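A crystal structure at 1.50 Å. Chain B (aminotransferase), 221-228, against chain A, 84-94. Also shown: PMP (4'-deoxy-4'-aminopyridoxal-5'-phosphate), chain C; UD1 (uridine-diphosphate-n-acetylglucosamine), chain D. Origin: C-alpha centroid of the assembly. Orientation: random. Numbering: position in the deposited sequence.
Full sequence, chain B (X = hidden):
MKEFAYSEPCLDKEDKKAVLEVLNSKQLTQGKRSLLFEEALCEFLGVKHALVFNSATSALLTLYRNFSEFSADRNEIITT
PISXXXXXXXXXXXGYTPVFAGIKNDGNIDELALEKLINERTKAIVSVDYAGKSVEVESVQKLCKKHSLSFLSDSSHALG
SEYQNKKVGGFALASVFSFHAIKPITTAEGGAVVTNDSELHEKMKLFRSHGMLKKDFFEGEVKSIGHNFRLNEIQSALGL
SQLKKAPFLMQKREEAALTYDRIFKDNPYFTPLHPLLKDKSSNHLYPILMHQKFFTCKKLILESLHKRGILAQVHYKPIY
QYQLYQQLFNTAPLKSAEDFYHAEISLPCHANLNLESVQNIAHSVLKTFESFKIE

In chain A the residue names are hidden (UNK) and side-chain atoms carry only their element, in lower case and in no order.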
# COMPACT_ATOMS: atom_id res chain seq x y z
N GLU B 221 6.04 17.42 -12.45
CA GLU B 221 5.85 18.53 -11.53
C GLU B 221 5.11 17.98 -10.32
O GLU B 221 4.28 17.09 -10.45
CB GLU B 221 5.08 19.67 -12.21
CG GLU B 221 4.88 20.93 -11.35
CD GLU B 221 6.19 21.53 -10.86
OE1 GLU B 221 6.68 22.48 -11.49
OE2 GLU B 221 6.72 21.04 -9.84
N VAL B 222 5.46 18.50 -9.15
CA VAL B 222 4.82 18.11 -7.91
C VAL B 222 4.38 19.38 -7.18
O VAL B 222 5.22 20.21 -6.80
CB VAL B 222 5.80 17.31 -7.02
CG1 VAL B 222 5.22 17.07 -5.62
CG2 VAL B 222 6.12 15.97 -7.67
N LYS B 223 3.06 19.52 -7.01
CA LYS B 223 2.47 20.70 -6.35
C LYS B 223 1.92 20.39 -4.95
O LYS B 223 1.59 21.31 -4.18
CB LYS B 223 1.36 21.31 -7.21
CG LYS B 223 1.82 21.69 -8.60
CD LYS B 223 0.69 22.33 -9.41
CE LYS B 223 1.21 22.76 -10.78
NZ LYS B 223 0.15 23.43 -11.60
N SER B 224 1.86 19.10 -4.63
CA SER B 224 1.28 18.60 -3.40
C SER B 224 1.82 17.18 -3.21
O SER B 224 2.23 16.53 -4.19
CB SER B 224 -0.24 18.54 -3.55
OG SER B 224 -0.56 17.93 -4.80
N ILE B 225 1.86 16.70 -1.96
CA ILE B 225 2.47 15.38 -1.73
C ILE B 225 1.54 14.25 -2.18
O ILE B 225 0.34 14.43 -2.41
CB ILE B 225 2.94 15.10 -0.25
CG1 ILE B 225 1.76 15.10 0.72
CG2 ILE B 225 4.08 16.04 0.21
CD1 ILE B 225 1.06 13.75 0.82
N GLY B 226 2.14 13.08 -2.34
CA GLY B 226 1.37 11.87 -2.47
C GLY B 226 2.25 10.73 -2.01
O GLY B 226 3.41 10.92 -1.60
N HIS B 227 1.67 9.53 -2.10
CA HIS B 227 2.27 8.30 -1.59
C HIS B 227 2.41 7.32 -2.75
O HIS B 227 2.37 7.72 -3.91
CB HIS B 227 1.36 7.73 -0.49
CG HIS B 227 1.27 8.61 0.72
ND1 HIS B 227 1.92 8.31 1.90
CD2 HIS B 227 0.61 9.78 0.95
CE1 HIS B 227 1.68 9.25 2.79
NE2 HIS B 227 0.89 10.16 2.25
N ASN B 228 2.63 6.04 -2.45
CA ASN B 228 2.49 5.02 -3.49
C ASN B 228 1.56 3.96 -2.93
O ASN B 228 2.00 3.02 -2.25
CB ASN B 228 3.84 4.38 -3.88
CG ASN B 228 3.71 3.27 -4.92
OD1 ASN B 228 4.73 2.73 -5.40
ND2 ASN B 228 2.49 2.92 -5.26
N UNK A 84 14.40 10.13 -6.14
CA UNK A 84 13.00 10.22 -6.48
C UNK A 84 12.28 11.00 -5.39
O UNK A 84 12.67 10.96 -4.22
c UNK A 84 8.64 8.52 -6.89
c UNK A 84 9.94 8.43 -6.41
c UNK A 84 10.99 8.88 -7.18
c UNK A 84 8.39 9.06 -8.16
c UNK A 84 10.74 9.44 -8.43
c UNK A 84 9.44 9.53 -8.93
c UNK A 84 12.39 8.83 -6.65
N UNK A 85 11.22 11.71 -5.79
CA UNK A 85 10.58 12.66 -4.89
C UNK A 85 10.07 11.99 -3.61
O UNK A 85 9.97 12.65 -2.58
c UNK A 85 9.46 13.45 -5.61
c UNK A 85 9.07 14.68 -4.77
c UNK A 85 8.26 12.57 -5.93
N UNK A 86 9.76 10.68 -3.67
CA UNK A 86 9.24 9.95 -2.50
C UNK A 86 10.13 10.10 -1.27
O UNK A 86 9.63 10.17 -0.14
c UNK A 86 9.08 8.46 -2.83
N UNK A 87 11.45 10.09 -1.48
CA UNK A 87 12.38 10.15 -0.34
C UNK A 87 12.10 11.38 0.53
O UNK A 87 12.20 11.34 1.77
o UNK A 87 14.06 9.10 -1.76
c UNK A 87 13.84 10.18 -0.85
c UNK A 87 14.82 10.08 0.33
N UNK A 88 11.74 12.48 -0.12
CA UNK A 88 11.45 13.74 0.56
C UNK A 88 9.95 13.91 0.89
O UNK A 88 9.62 14.45 1.95
c UNK A 88 11.95 14.92 -0.28
N UNK A 89 9.06 13.47 0.01
CA UNK A 89 7.61 13.60 0.29
C UNK A 89 7.28 12.92 1.61
O UNK A 89 6.44 13.41 2.37
n UNK A 89 6.94 15.07 -2.01
o UNK A 89 5.94 13.33 -3.05
c UNK A 89 6.75 12.93 -0.80
c UNK A 89 6.52 13.81 -2.05
N UNK A 90 7.91 11.77 1.87
CA UNK A 90 7.61 11.05 3.11
C UNK A 90 8.18 11.74 4.34
O UNK A 90 7.66 11.56 5.45
c UNK A 90 4.92 10.15 1.07
s UNK A 90 5.39 8.89 2.26
c UNK A 90 8.02 9.57 3.03
c UNK A 90 7.20 8.77 1.99
N UNK A 91 9.23 12.56 4.14
CA UNK A 91 9.72 13.42 5.23
C UNK A 91 8.63 14.44 5.58
O UNK A 91 8.25 14.57 6.75
c UNK A 91 11.04 14.15 4.88
c UNK A 91 12.59 12.57 6.18
c UNK A 91 12.27 13.23 4.81
c UNK A 91 13.49 14.00 4.29
N UNK A 92 8.10 15.12 4.57
CA UNK A 92 7.01 16.07 4.81
C UNK A 92 5.83 15.41 5.52
O UNK A 92 5.29 15.98 6.47
c UNK A 92 7.56 17.54 2.70
c UNK A 92 6.90 18.16 1.48
c UNK A 92 6.54 16.73 3.52
c UNK A 92 8.24 18.60 3.53
N UNK A 93 5.45 14.21 5.08
CA UNK A 93 4.30 13.53 5.70
C UNK A 93 4.57 13.09 7.14
O UNK A 93 3.63 12.78 7.88
c UNK A 93 3.11 12.76 3.60
c UNK A 93 1.68 13.20 3.92
c UNK A 93 3.85 12.34 4.85
o UNK A 93 1.43 14.42 4.10
o UNK A 93 0.82 12.30 4.04
N UNK A 94 5.84 13.05 7.53
CA UNK A 94 6.24 12.63 8.86
C UNK A 94 6.56 13.83 9.76
O UNK A 94 6.94 13.64 10.93
o UNK A 94 7.03 10.53 8.01
c UNK A 94 7.43 11.67 8.76
N1 PMP C . 13.32 5.93 -3.33
C2 PMP C . 13.94 5.93 -4.54
C2A PMP C . 15.42 6.24 -4.54
C3 PMP C . 13.28 5.46 -5.68
O3 PMP C . 13.98 5.29 -6.85
C4 PMP C . 11.90 5.21 -5.60
C4A PMP C . 11.08 4.89 -6.83
N4A PMP C . 11.69 5.37 -8.04
C5 PMP C . 11.28 5.25 -4.36
C6 PMP C . 11.98 5.61 -3.23
C5A PMP C . 9.82 4.83 -4.18
O4P PMP C . 9.75 3.42 -4.30
P PMP C . 8.36 2.69 -4.68
O1P PMP C . 8.19 2.95 -6.16
O2P PMP C . 8.58 1.23 -4.38
O3P PMP C . 7.24 3.33 -3.88
C1' UD1 D . 9.75 6.61 -10.83
C2' UD1 D . 11.27 6.78 -10.76
C3' UD1 D . 11.96 5.48 -10.38
C4' UD1 D . 11.31 4.85 -9.14
C5' UD1 D . 9.79 4.70 -9.28
C6' UD1 D . 9.41 3.54 -10.19
C7' UD1 D . 11.98 8.57 -12.29
C8' UD1 D . 12.44 8.97 -13.66
N2' UD1 D . 11.74 7.27 -12.07
O1' UD1 D . 9.45 5.90 -12.03
O3' UD1 D . 13.34 5.74 -10.04
O5' UD1 D . 9.18 5.93 -9.69
O7' UD1 D . 11.84 9.40 -11.42
N1 UD1 D . 8.23 -0.12 -16.86
C2 UD1 D . 8.06 -1.49 -17.16
N3 UD1 D . 7.15 -2.20 -16.46
C4 UD1 D . 6.39 -1.64 -15.50
C5 UD1 D . 6.51 -0.30 -15.17
C6 UD1 D . 7.44 0.48 -15.85
O2 UD1 D . 8.75 -2.04 -18.06
O4 UD1 D . 5.56 -2.34 -14.89
C1B UD1 D . 9.21 0.66 -17.64
C2B UD1 D . 8.49 1.08 -18.91
O2' UD1 D . 9.37 0.94 -20.04
C3B UD1 D . 8.15 2.54 -18.67
C4B UD1 D . 9.29 3.00 -17.78
O4B UD1 D . 9.62 1.86 -16.98
O3B UD1 D . 8.10 3.32 -19.87
C5B UD1 D . 8.83 4.16 -16.91
O5B UD1 D . 9.93 4.50 -16.08
PA UD1 D . 9.93 5.86 -15.21
O1A UD1 D . 11.14 5.79 -14.30
O2A UD1 D . 9.75 7.02 -16.17
O3A UD1 D . 8.57 5.62 -14.36
PB UD1 D . 8.22 6.35 -12.96
O1B UD1 D . 8.27 7.87 -13.17
O2B UD1 D . 6.97 5.69 -12.40

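Position 84 carries seven side-chain carbons, one followed by a ring of six. It touches nothing on the chain B stretch. One ring face lies under C1' of UD1, and its CB is 3.6 Å from C3 of PMP. This is A:Phe84.

Position 85 has three carbons, one carrying two others. The CA-to-CB bond points toward the chain B stretch, where one of the methyls meets the CG2 of B:Val222. A branched chain of three carbons is valine, A:Val85. The contact runs from A:Val85 CG2 to B:Val222 CG2, 4.3 Å, a loose apolar approach.

Position 86 has a single carbon. It makes no contact with the chain B stretch. Its CB is 3.9 Å from C5A of PMP. It is A:Ala86.

Position 87 has one carbon carrying an oxygen and a carbon. It is out of reach of the chain B stretch. That branching gives A:Thr87, whose OG1 is 3.6 Å from N1 of PMP.

Position 88 again has one carbon and is out of reach of the chain B stretch. It is A:Ala88.

Position 89 has two carbons, the second carrying one oxygen and one nitrogen. The CA-to-CB bond points toward the chain B stretch, and the group lies near B:Val222, B:Ile225 and B:Gly226. Two carbons, the second of them the amide carbon, make asparagine, A:Asn89. The amide is probably turned over in the model, so its oxygen and nitrogen are not told apart here.

Position 90 is an unbranched chain of two carbons, a sulfur and a carbon. Its CB points sideways, but its end comes nearer to chain B and reaches B:His227. Sulfur inside such a chain means methionine, A:Met90. Its CE sits over one face of the imidazole, 3.8 Å from the ring centroid, a CH-pi contact. The SD lies obliquely to the ring, 3.5 Å from B:His227 ND1. The CE is also 3.2 Å from B:Gly226 O.

Position 91 has four carbons, forked at the second. It is out of reach of the chain B stretch. It is A:Leu91.

Position 92 has the same four-carbon fork, but its CA-to-CB bond points toward the chain B stretch and the side chain meets B:Ile225. It is A:Leu92. Its CD1 is 3.7 Å from B:Ile225 CG2, an apolar contact.

Position 93 has three carbons, the third carrying two oxygens. The carboxylate reaches B:His227 and B:Ile225. It is A:Glu93. B:His227 NE2 donates a hydrogen bond to A:Glu93 OE2 at 2.8 Å. The carboxylate carbon, A:Glu93 CD, is 3.2 Å from B:Ile225 CD1.

Position 94 has one carbon and one oxygen, and is out of reach of the chain B stretch. It is A:Ser94, whose OG donates to A:Met90 O at 2.8 Å.

The contact joins a helix to a loop that follows a strand. B:His227 is held at two places: A:Met90 CE covers a face, and A:Glu93 OE2 accepts the hydrogen bond from NE2 at the ring edge, near its plane. B:Ile225 packs against A:Asn89, A:Leu92 and A:Glu93. B:Val222 adds apolar packing near A:Val85. Together the two stretches bury 390 Å².

Chain A, residues 84-94: FVATANMLLES
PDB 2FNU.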